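Local coordinates for MHC class I antigen (Anolis carolinensis, PDB 7CPO), which probably presents bound peptides at the cell surface to cytotoxic T cells, as classical MHC class I molecules of other vertebrates do, at residues 38-43 against 72-77; 125-130 against 156-161; 134-139 against 143-148. One frame throughout, in Å; residues are numbered along the deposited sequence.

Contact 1: residues 38-43 against 72-77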
loop_
_atom_site.group_PDB
_atom_site.type_symbol
_atom_site.label_atom_id
_atom_site.label_comp_id
_atom_site.label_asym_id
_atom_site.label_seq_id
_atom_site.Cartn_x
_atom_site.Cartn_y
_atom_site.Cartn_z
ATOM N N TYR A 38 5.682 12.430 -5.610
ATOM C CA TYR A 38 6.804 13.333 -5.739
ATOM C C TYR A 38 8.007 12.438 -5.937
ATOM O O TYR A 38 8.468 11.763 -5.017
ATOM C CB TYR A 38 6.967 14.240 -4.538
ATOM C CG TYR A 38 8.255 15.021 -4.580
ATOM C CD1 TYR A 38 8.343 16.213 -5.278
ATOM C CD2 TYR A 38 9.386 14.561 -3.924
ATOM C CE1 TYR A 38 9.519 16.930 -5.312
ATOM C CE2 TYR A 38 10.561 15.268 -3.952
ATOM C CZ TYR A 38 10.630 16.452 -4.649
ATOM O OH TYR A 38 11.814 17.152 -4.666
ATOM N N ASN A 39 8.488 12.418 -7.155
ATOM C CA ASN A 39 9.588 11.555 -7.528
ATOM C C ASN A 39 10.843 12.302 -7.053
ATOM O O ASN A 39 11.180 13.381 -7.556
ATOM C CB ASN A 39 9.399 11.239 -9.021
ATOM C CG ASN A 39 10.602 10.667 -9.734
ATOM O OD1 ASN A 39 11.705 10.743 -9.255
ATOM N ND2 ASN A 39 10.403 10.270 -10.983
ATOM N N ALA A 40 11.438 11.812 -5.953
ATOM C CA ALA A 40 12.582 12.496 -5.351
ATOM C C ALA A 40 13.721 12.580 -6.343
ATOM O O ALA A 40 14.585 13.464 -6.260
ATOM C CB ALA A 40 13.056 11.752 -4.116
ATOM N N SER A 41 13.745 11.667 -7.299
ATOM C CA SER A 41 14.504 11.958 -8.493
ATOM C C SER A 41 13.926 13.207 -9.138
ATOM O O SER A 41 14.585 14.240 -9.112
ATOM C CB SER A 41 14.562 10.742 -9.438
ATOM O OG SER A 41 15.140 11.144 -10.670
ATOM N N THR A 42 12.638 13.204 -9.560
ATOM C CA THR A 42 12.192 14.322 -10.447
ATOM C C THR A 42 12.304 15.684 -9.816
ATOM O O THR A 42 12.373 16.681 -10.544
ATOM C CB THR A 42 10.750 14.327 -10.943
ATOM O OG1 THR A 42 9.897 13.829 -9.881
ATOM C CG2 THR A 42 10.671 13.572 -12.214
ATOM N N ARG A 43 12.200 15.769 -8.490
ATOM C CA ARG A 43 11.978 17.052 -7.809
ATOM C C ARG A 43 10.698 17.724 -8.288
ATOM O O ARG A 43 10.527 18.917 -8.095
ATOM C CB ARG A 43 13.161 18.011 -8.017
ATOM C CG ARG A 43 14.413 17.745 -7.187
ATOM C CD ARG A 43 15.636 17.783 -8.124
ATOM N NE ARG A 43 16.924 17.835 -7.424
ATOM C CZ ARG A 43 17.782 18.859 -7.469
ATOM N NH1 ARG A 43 17.536 19.938 -8.219
ATOM N NH2 ARG A 43 18.918 18.786 -6.787
ATOM N N GLY A 72 9.967 21.639 -0.168
ATOM C CA GLY A 72 10.129 22.149 1.186
ATOM C C GLY A 72 10.079 21.043 2.224
ATOM O O GLY A 72 10.895 21.003 3.148
ATOM N N HIS A 73 9.132 20.114 2.075
ATOM C CA HIS A 73 9.014 19.022 3.039
ATOM C C HIS A 73 10.250 18.125 3.018
ATOM O O HIS A 73 10.727 17.693 4.074
ATOM C CB HIS A 73 7.756 18.198 2.750
ATOM C CG HIS A 73 6.486 18.984 2.812
ATOM N ND1 HIS A 73 5.323 18.560 2.205
ATOM C CD2 HIS A 73 6.189 20.158 3.417
ATOM C CE1 HIS A 73 4.366 19.443 2.428
ATOM N NE2 HIS A 73 4.866 20.423 3.160
ATOM N N GLU A 74 10.779 17.832 1.822
ATOM C CA GLU A 74 12.001 17.039 1.720
ATOM C C GLU A 74 13.150 17.680 2.496
ATOM O O GLU A 74 13.832 17.009 3.281
ATOM C CB GLU A 74 12.383 16.841 0.249
ATOM C CG GLU A 74 13.557 15.872 0.063
ATOM C CD GLU A 74 14.014 15.739 -1.377
ATOM O OE1 GLU A 74 13.458 16.430 -2.262
ATOM O OE2 GLU A 74 14.945 14.946 -1.626
ATOM N N ARG A 75 13.375 18.980 2.305
ATOM C CA ARG A 75 14.448 19.644 3.044
ATOM C C ARG A 75 14.178 19.627 4.544
ATOM O O ARG A 75 15.097 19.412 5.344
ATOM C CB ARG A 75 14.642 21.079 2.539
ATOM C CG ARG A 75 15.628 21.172 1.376
ATOM C CD ARG A 75 15.926 22.613 0.949
ATOM N NE ARG A 75 14.677 23.263 0.604
ATOM C CZ ARG A 75 14.150 23.291 -0.609
ATOM N NH1 ARG A 75 14.793 22.740 -1.628
ATOM N NH2 ARG A 75 12.977 23.884 -0.802
ATOM N N SER A 76 12.923 19.845 4.948
ATOM C CA SER A 76 12.574 19.794 6.372
ATOM C C SER A 76 12.863 18.418 6.957
ATOM O O SER A 76 13.314 18.299 8.100
ATOM C CB SER A 76 11.094 20.113 6.575
ATOM O OG SER A 76 10.796 21.487 6.383
ATOM N N PHE A 77 12.599 17.357 6.189
ATOM C CA PHE A 77 12.792 16.013 6.723
ATOM C C PHE A 77 14.274 15.714 6.922
ATOM O O PHE A 77 14.648 15.076 7.912
ATOM C CB PHE A 77 12.110 14.976 5.817
ATOM C CG PHE A 77 10.635 14.802 6.107
ATOM C CD1 PHE A 77 9.849 15.888 6.450
ATOM C CD2 PHE A 77 10.048 13.557 6.071
ATOM C CE1 PHE A 77 8.509 15.741 6.739
ATOM C CE2 PHE A 77 8.700 13.402 6.364
ATOM C CZ PHE A 77 7.936 14.509 6.698
#
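Glu74 of the helix 72-77 meets Tyr38, near the end of strand 33-39, in the segment 38-43, and most of the contact lies in that pair. Taking the helix in order, His73 comes first and turns to the groove side: its ND1 bonds to Tyr26 OH and its NE2 to the backbone of the bound peptide. Glu74 follows and reaches the other way. With CG anti to the backbone N (chi1 -173°) and an extended chain beyond, its carboxylate is carried out from the helix to the phenol. Tyr38 OH donates to Glu74 OE1 at 3.0 Å, running almost along the C-O axis of that oxygen. OE1 also lies at the edge of the ring, 3.5 Å from Tyr38 CE2, while the carboxylate plane is turned 73° from the ring. The other oxygen, Glu74 OE2, comes no nearer than a loose 4.5 Å from Ala40 CB; it has a long, weak ion pair with Arg78 one turn on. Farther along, Ser76 and Phe77 each pack on an apolar side chain of the bound peptide. The contact thus ties the outer flank of helix 62-87 to the end of strand 33-39, where Tyr38 also packs on Ala70 and Gln71 of the same helix and Phe24 lies against both Ala40 and Glu74.

Contact 2: residues 125-130 against 156-161; sequences ISLDKD and EYKKTY
Leu127 and Lys158 meet where the long helix 152-176 of the alpha-2 half crosses the end of strand 122-128 in the MHC class I peptide-binding platform. The touch is apolar: with Leu127 CG anti to the backbone N (chi1 167°), its CD2 is turned to the helix and lies 3.7 Å from Lys158 CB, at the root of the lysine and well short of its amine. Beside it, the lysines Lys129 and Lys159 cross at about a right angle through their methylene groups, with Lys129 CG 3.9 Å from Lys159 CG. Lys159 CE also passes 3.9 Å from the carbonyl Lys129 O.

Farther out, the polar ends explain how so many lysines can gather here. Both Lys129 NZ and Lys159 NZ form salt bridges to the carboxylate of Glu163, one to each oxygen, which probably offsets the repulsion between Lys129 NZ and Lys159 NZ, 5.9 Å apart. Lys158 leads off toward the groove, where its NZ hydrogen-bonds to an aromatic side chain of the bound peptide; Tyr161, one turn on, reaches the peptide backbone through its OH. On the sheet side, Trp134 packs against both Leu127 and Lys158. The chain leaves the strand through an Asx turn, in which Asp130 N donates to Asp128 OD1 at 3.0 Å, approaching from above the carboxylate plane, 45° out of it.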
loop_
_atom_site.group_PDB
_atom_site.type_symbol
_atom_site.label_atom_id
_atom_site.label_comp_id
_atom_site.label_asym_id
_atom_site.label_seq_id
_atom_site.Cartn_x
_atom_site.Cartn_y
_atom_site.Cartn_z
ATOM N N ILE A 125 5.361 11.465 17.055
ATOM C CA ILE A 125 4.434 12.497 17.513
ATOM C C ILE A 125 3.258 12.534 16.543
ATOM O O ILE A 125 3.404 12.245 15.349
ATOM C CB ILE A 125 5.129 13.882 17.645
ATOM C CG1 ILE A 125 4.422 14.750 18.688
ATOM C CG2 ILE A 125 5.250 14.615 16.287
ATOM C CD1 ILE A 125 5.213 15.977 19.104
ATOM N N SER A 126 2.074 12.854 17.064
ATOM C CA SER A 126 0.896 13.003 16.216
ATOM C C SER A 126 0.032 14.134 16.748
ATOM O O SER A 126 0.048 14.443 17.939
ATOM C CB SER A 126 0.073 11.707 16.116
ATOM O OG SER A 126 -0.367 11.254 17.380
ATOM N N LEU A 127 -0.712 14.762 15.854
ATOM C CA LEU A 127 -1.570 15.868 16.238
ATOM C C LEU A 127 -2.911 15.309 16.672
ATOM O O LEU A 127 -3.487 14.471 15.978
ATOM C CB LEU A 127 -1.753 16.857 15.083
ATOM C CG LEU A 127 -2.869 17.889 15.259
ATOM C CD1 LEU A 127 -2.545 18.856 16.408
ATOM C CD2 LEU A 127 -3.088 18.659 13.961
ATOM N N ASP A 128 -3.384 15.747 17.832
ATOM C CA ASP A 128 -4.768 15.510 18.239
ATOM C C ASP A 128 -5.550 16.746 17.811
ATOM O O ASP A 128 -5.448 17.821 18.419
ATOM C CB ASP A 128 -4.888 15.239 19.734
ATOM C CG ASP A 128 -6.321 14.884 20.157
ATOM O OD1 ASP A 128 -7.239 14.955 19.305
ATOM O OD2 ASP A 128 -6.530 14.535 21.347
ATOM N N LYS A 129 -6.317 16.574 16.736
ATOM C CA LYS A 129 -7.127 17.635 16.156
ATOM C C LYS A 129 -8.168 18.170 17.144
ATOM O O LYS A 129 -8.515 19.356 17.103
ATOM C CB LYS A 129 -7.791 17.058 14.905
ATOM C CG LYS A 129 -8.306 18.015 13.900
ATOM C CD LYS A 129 -8.687 17.248 12.647
ATOM C CE LYS A 129 -9.583 16.063 12.950
ATOM N NZ LYS A 129 -10.965 16.480 13.343
ATOM N N ASP A 130 -8.668 17.314 18.036
ATOM C CA ASP A 130 -9.807 17.639 18.886
ATOM C C ASP A 130 -9.423 18.410 20.144
ATOM O O ASP A 130 -10.270 19.124 20.699
ATOM C CB ASP A 130 -10.553 16.349 19.272
ATOM C CG ASP A 130 -11.069 15.579 18.054
ATOM O OD1 ASP A 130 -11.235 16.180 16.958
ATOM O OD2 ASP A 130 -11.305 14.361 18.195
ATOM N N GLU A 156 -3.678 25.485 14.289
ATOM C CA GLU A 156 -4.987 25.708 13.688
ATOM C C GLU A 156 -4.941 25.553 12.170
ATOM O O GLU A 156 -5.901 25.047 11.577
ATOM C CB GLU A 156 -5.552 27.069 14.077
ATOM C CG GLU A 156 -5.936 27.147 15.554
ATOM C CD GLU A 156 -7.386 26.718 15.854
ATOM O OE1 GLU A 156 -8.013 26.014 15.022
ATOM O OE2 GLU A 156 -7.890 27.065 16.950
ATOM N N TYR A 157 -3.835 25.942 11.517
ATOM C CA TYR A 157 -3.718 25.670 10.080
ATOM C C TYR A 157 -3.902 24.192 9.794
ATOM O O TYR A 157 -4.498 23.820 8.776
ATOM C CB TYR A 157 -2.360 26.100 9.520
ATOM C CG TYR A 157 -2.031 27.557 9.617
ATOM C CD1 TYR A 157 -3.032 28.525 9.628
ATOM C CD2 TYR A 157 -0.704 27.974 9.687
ATOM C CE1 TYR A 157 -2.718 29.873 9.708
ATOM C CE2 TYR A 157 -0.385 29.304 9.776
ATOM C CZ TYR A 157 -1.394 30.256 9.779
ATOM O OH TYR A 157 -1.067 31.595 9.854
ATOM N N LYS A 158 -3.374 23.334 10.677
ATOM C CA LYS A 158 -3.454 21.899 10.447
ATOM C C LYS A 158 -4.873 21.382 10.649
ATOM O O LYS A 158 -5.364 20.587 9.839
ATOM C CB LYS A 158 -2.460 21.181 11.354
ATOM C CG LYS A 158 -1.051 21.421 10.934
ATOM C CD LYS A 158 -0.057 20.842 11.889
ATOM C CE LYS A 158 1.370 21.129 11.390
ATOM N NZ LYS A 158 1.569 22.561 11.120
ATOM N N LYS A 159 -5.551 21.839 11.705
ATOM C CA LYS A 159 -6.963 21.510 11.888
ATOM C C LYS A 159 -7.790 21.969 10.691
ATOM O O LYS A 159 -8.594 21.204 10.145
ATOM C CB LYS A 159 -7.479 22.152 13.175
ATOM C CG LYS A 159 -8.928 21.834 13.532
ATOM C CD LYS A 159 -9.345 22.591 14.813
ATOM C CE LYS A 159 -10.683 22.121 15.382
ATOM N NZ LYS A 159 -11.801 22.201 14.397
ATOM N N THR A 160 -7.599 23.220 10.265
ATOM C CA THR A 160 -8.275 23.711 9.071
ATOM C C THR A 160 -7.964 22.826 7.866
ATOM O O THR A 160 -8.872 22.419 7.125
ATOM C CB THR A 160 -7.860 25.156 8.806
ATOM O OG1 THR A 160 -8.347 25.983 9.873
ATOM C CG2 THR A 160 -8.393 25.665 7.437
ATOM N N TYR A 161 -6.683 22.499 7.668
ATOM C CA TYR A 161 -6.312 21.665 6.533
ATOM C C TYR A 161 -6.996 20.304 6.612
ATOM O O TYR A 161 -7.559 19.824 5.626
ATOM C CB TYR A 161 -4.796 21.496 6.453
ATOM C CG TYR A 161 -4.396 20.520 5.380
ATOM C CD1 TYR A 161 -4.165 20.951 4.074
ATOM C CD2 TYR A 161 -4.295 19.153 5.652
ATOM C CE1 TYR A 161 -3.832 20.053 3.080
ATOM C CE2 TYR A 161 -3.970 18.240 4.655
ATOM C CZ TYR A 161 -3.732 18.701 3.379
ATOM O OH TYR A 161 -3.394 17.804 2.400
#

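Contact 3: residues 134-139 against 143-148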
loop_
_atom_site.group_PDB
_atom_site.type_symbol
_atom_site.label_atom_id
_atom_site.label_comp_id
_atom_site.label_asym_id
_atom_site.label_seq_id
_atom_site.Cartn_x
_atom_site.Cartn_y
_atom_site.Cartn_z
ATOM N N TRP A 134 -0.363 17.929 20.953
ATOM C CA TRP A 134 0.416 16.874 20.318
ATOM C C TRP A 134 0.672 15.728 21.293
ATOM O O TRP A 134 0.941 15.958 22.475
ATOM C CB TRP A 134 1.745 17.432 19.783
ATOM C CG TRP A 134 1.563 18.463 18.659
ATOM C CD1 TRP A 134 1.304 19.796 18.804
ATOM C CD2 TRP A 134 1.616 18.218 17.243
ATOM N NE1 TRP A 134 1.198 20.402 17.570
ATOM C CE2 TRP A 134 1.391 19.457 16.593
ATOM C CE3 TRP A 134 1.838 17.069 16.459
ATOM C CZ2 TRP A 134 1.377 19.583 15.194
ATOM C CZ3 TRP A 134 1.827 17.196 15.073
ATOM C CH2 TRP A 134 1.595 18.446 14.457
ATOM N N MET A 135 0.580 14.494 20.791
ATOM C CA MET A 135 0.908 13.294 21.554
ATOM C C MET A 135 2.326 12.838 21.216
ATOM O O MET A 135 2.570 12.296 20.134
ATOM C CB MET A 135 -0.074 12.162 21.261
ATOM C CG MET A 135 -1.511 12.556 21.306
ATOM S SD MET A 135 -2.520 11.234 20.633
ATOM C CE MET A 135 -1.640 9.779 21.253
ATOM N N ALA A 136 3.237 13.011 22.165
ATOM C CA ALA A 136 4.595 12.499 22.054
ATOM C C ALA A 136 4.637 11.046 22.495
ATOM O O ALA A 136 4.015 10.669 23.490
ATOM C CB ALA A 136 5.548 13.323 22.922
ATOM N N ALA A 137 5.386 10.230 21.764
ATOM C CA ALA A 137 5.416 8.808 22.082
ATOM C C ALA A 137 6.426 8.470 23.173
ATOM O O ALA A 137 6.293 7.421 23.808
ATOM C CB ALA A 137 5.704 7.984 20.817
ATOM N N ASP A 138 7.417 9.328 23.415
ATOM C CA ASP A 138 8.453 9.059 24.404
ATOM C C ASP A 138 9.012 10.384 24.903
ATOM O O ASP A 138 8.594 11.459 24.462
ATOM C CB ASP A 138 9.556 8.179 23.818
ATOM C CG ASP A 138 10.217 8.798 22.610
ATOM O OD1 ASP A 138 10.259 10.042 22.498
ATOM O OD2 ASP A 138 10.710 8.029 21.758
ATOM N N VAL A 139 9.998 10.305 25.794
ATOM C CA VAL A 139 10.518 11.514 26.434
ATOM C C VAL A 139 11.355 12.349 25.461
ATOM O O VAL A 139 11.286 13.586 25.545
ATOM C CB VAL A 139 11.257 11.179 27.750
ATOM C CG1 VAL A 139 12.260 10.040 27.606
ATOM C CG2 VAL A 139 11.911 12.412 28.336
ATOM N N ASN A 143 10.517 17.021 23.606
ATOM C CA ASN A 143 11.131 18.219 23.043
ATOM C C ASN A 143 10.265 18.790 21.920
ATOM O O ASN A 143 9.947 19.982 21.905
ATOM C CB ASN A 143 12.544 17.890 22.545
ATOM C CG ASN A 143 13.454 17.344 23.657
ATOM O OD1 ASN A 143 13.680 18.005 24.676
ATOM N ND2 ASN A 143 13.963 16.124 23.468
ATOM N N THR A 144 9.836 17.939 20.991
ATOM C CA THR A 144 9.001 18.426 19.902
ATOM C C THR A 144 7.625 18.856 20.406
ATOM O O THR A 144 7.095 19.884 19.965
ATOM C CB THR A 144 8.882 17.349 18.825
ATOM O OG1 THR A 144 10.186 17.067 18.298
ATOM C CG2 THR A 144 7.988 17.823 17.706
ATOM N N LYS A 145 7.042 18.106 21.358
ATOM C CA LYS A 145 5.704 18.442 21.858
ATOM C C LYS A 145 5.645 19.864 22.373
ATOM O O LYS A 145 4.581 20.486 22.452
ATOM C CB LYS A 145 5.283 17.473 22.966
ATOM C CG LYS A 145 3.946 17.802 23.644
ATOM C CD LYS A 145 3.497 16.619 24.513
ATOM C CE LYS A 145 2.244 16.951 25.351
ATOM N NZ LYS A 145 1.124 17.584 24.560
ATOM N N ARG A 146 6.781 20.410 22.663
ATOM C CA ARG A 146 6.874 21.693 23.298
ATOM C C ARG A 146 6.696 22.907 22.439
ATOM O O ARG A 146 5.914 23.821 22.725
ATOM C CB ARG A 146 8.244 21.697 23.861
ATOM C CG ARG A 146 8.085 21.647 25.211
ATOM C CD ARG A 146 6.891 20.868 25.697
ATOM N NE ARG A 146 7.245 21.072 27.032
ATOM C CZ ARG A 146 7.897 20.193 27.755
ATOM N NH1 ARG A 146 8.311 20.571 28.974
ATOM N NH2 ARG A 146 8.080 18.976 27.293
ATOM N N LYS A 147 7.587 22.953 21.476
ATOM C CA LYS A 147 7.525 23.948 20.447
ATOM C C LYS A 147 6.158 23.904 19.793
ATOM O O LYS A 147 5.481 24.934 19.685
ATOM C CB LYS A 147 8.689 23.656 19.515
ATOM C CG LYS A 147 9.912 23.228 20.362
ATOM C CD LYS A 147 11.189 23.418 19.618
ATOM C CE LYS A 147 11.492 22.214 18.753
ATOM N NZ LYS A 147 12.735 22.472 17.951
ATOM N N TRP A 148 5.663 22.696 19.527
ATOM C CA TRP A 148 4.468 22.573 18.707
ATOM C C TRP A 148 3.193 22.819 19.506
ATOM O O TRP A 148 2.267 23.457 18.993
ATOM C CB TRP A 148 4.448 21.212 18.025
ATOM C CG TRP A 148 5.504 21.079 16.994
ATOM C CD1 TRP A 148 6.520 21.965 16.732
ATOM C CD2 TRP A 148 5.648 20.011 16.053
ATOM N NE1 TRP A 148 7.296 21.499 15.695
ATOM C CE2 TRP A 148 6.782 20.304 15.259
ATOM C CE3 TRP A 148 4.934 18.830 15.806
ATOM C CZ2 TRP A 148 7.209 19.462 14.231
ATOM C CZ3 TRP A 148 5.362 17.992 14.778
ATOM C CH2 TRP A 148 6.490 18.310 14.010
#
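Trp134 and Trp148 both hold CG anti to the carbonyl carbon (chi1 -64° and -69°), which sends the two indoles to the same interface, between the edge strand 133-136 and the short helix 141-149 of the class I alpha-2 half; their different second torsions turn the edge of one ring to the face of the other. The strand and helix segments run nearly antiparallel, with their axes 8.1 Å apart at closest approach. Trp148 presents the edge of its six-membered ring to the face of the Trp134 six-membered ring in an edge-to-face pair, centroids 4.6 Å apart and planes at 61°. Trp148 CB adds a CH-pi contact over the five-membered ring of Trp134, 3.6 Å from its centroid. Trp148, whose NE1 hydrogen-bonds to the peptide backbone, is thus backed by Trp134, whose own NE1 bonds to Asn155 OD1. Thr144 CG2 lies over the centre of one face of the Trp148 ring.

Along the strand, Ala136 CB rests against Lys145 CB at 4.2 Å. The lysine chain runs past it and bends at its last torsion. Its amine is shared between a salt bridge to Asp149 OD2 and a hydrogen bond from Lys145 NZ to Trp134 O, 2.7 Å long and in the carbonyl plane.

In the fold
All three contacts fasten a helix to the eight-stranded sheet that floors the peptide groove. Contact 1 comes first along the chain and ties helix 62-87 to strand 33-39. Contact 3 is nested inside the loop closed by contact 2, which begins on strand 122-128, next to strand 133-136 of contact 3, and ends on helix 152-176, the next helix after 141-149. The centres of contacts 2 and 3 are about 14 Å apart, and they touch through a probable backbone hydrogen bond from Met135 N to Ser126 O. The centre of contact 1 lies about 23 and 25 Å from theirs, without touching. Both groove walls are thus joined to one floor, and each contact's helical segment also carries residues that meet the bound peptide.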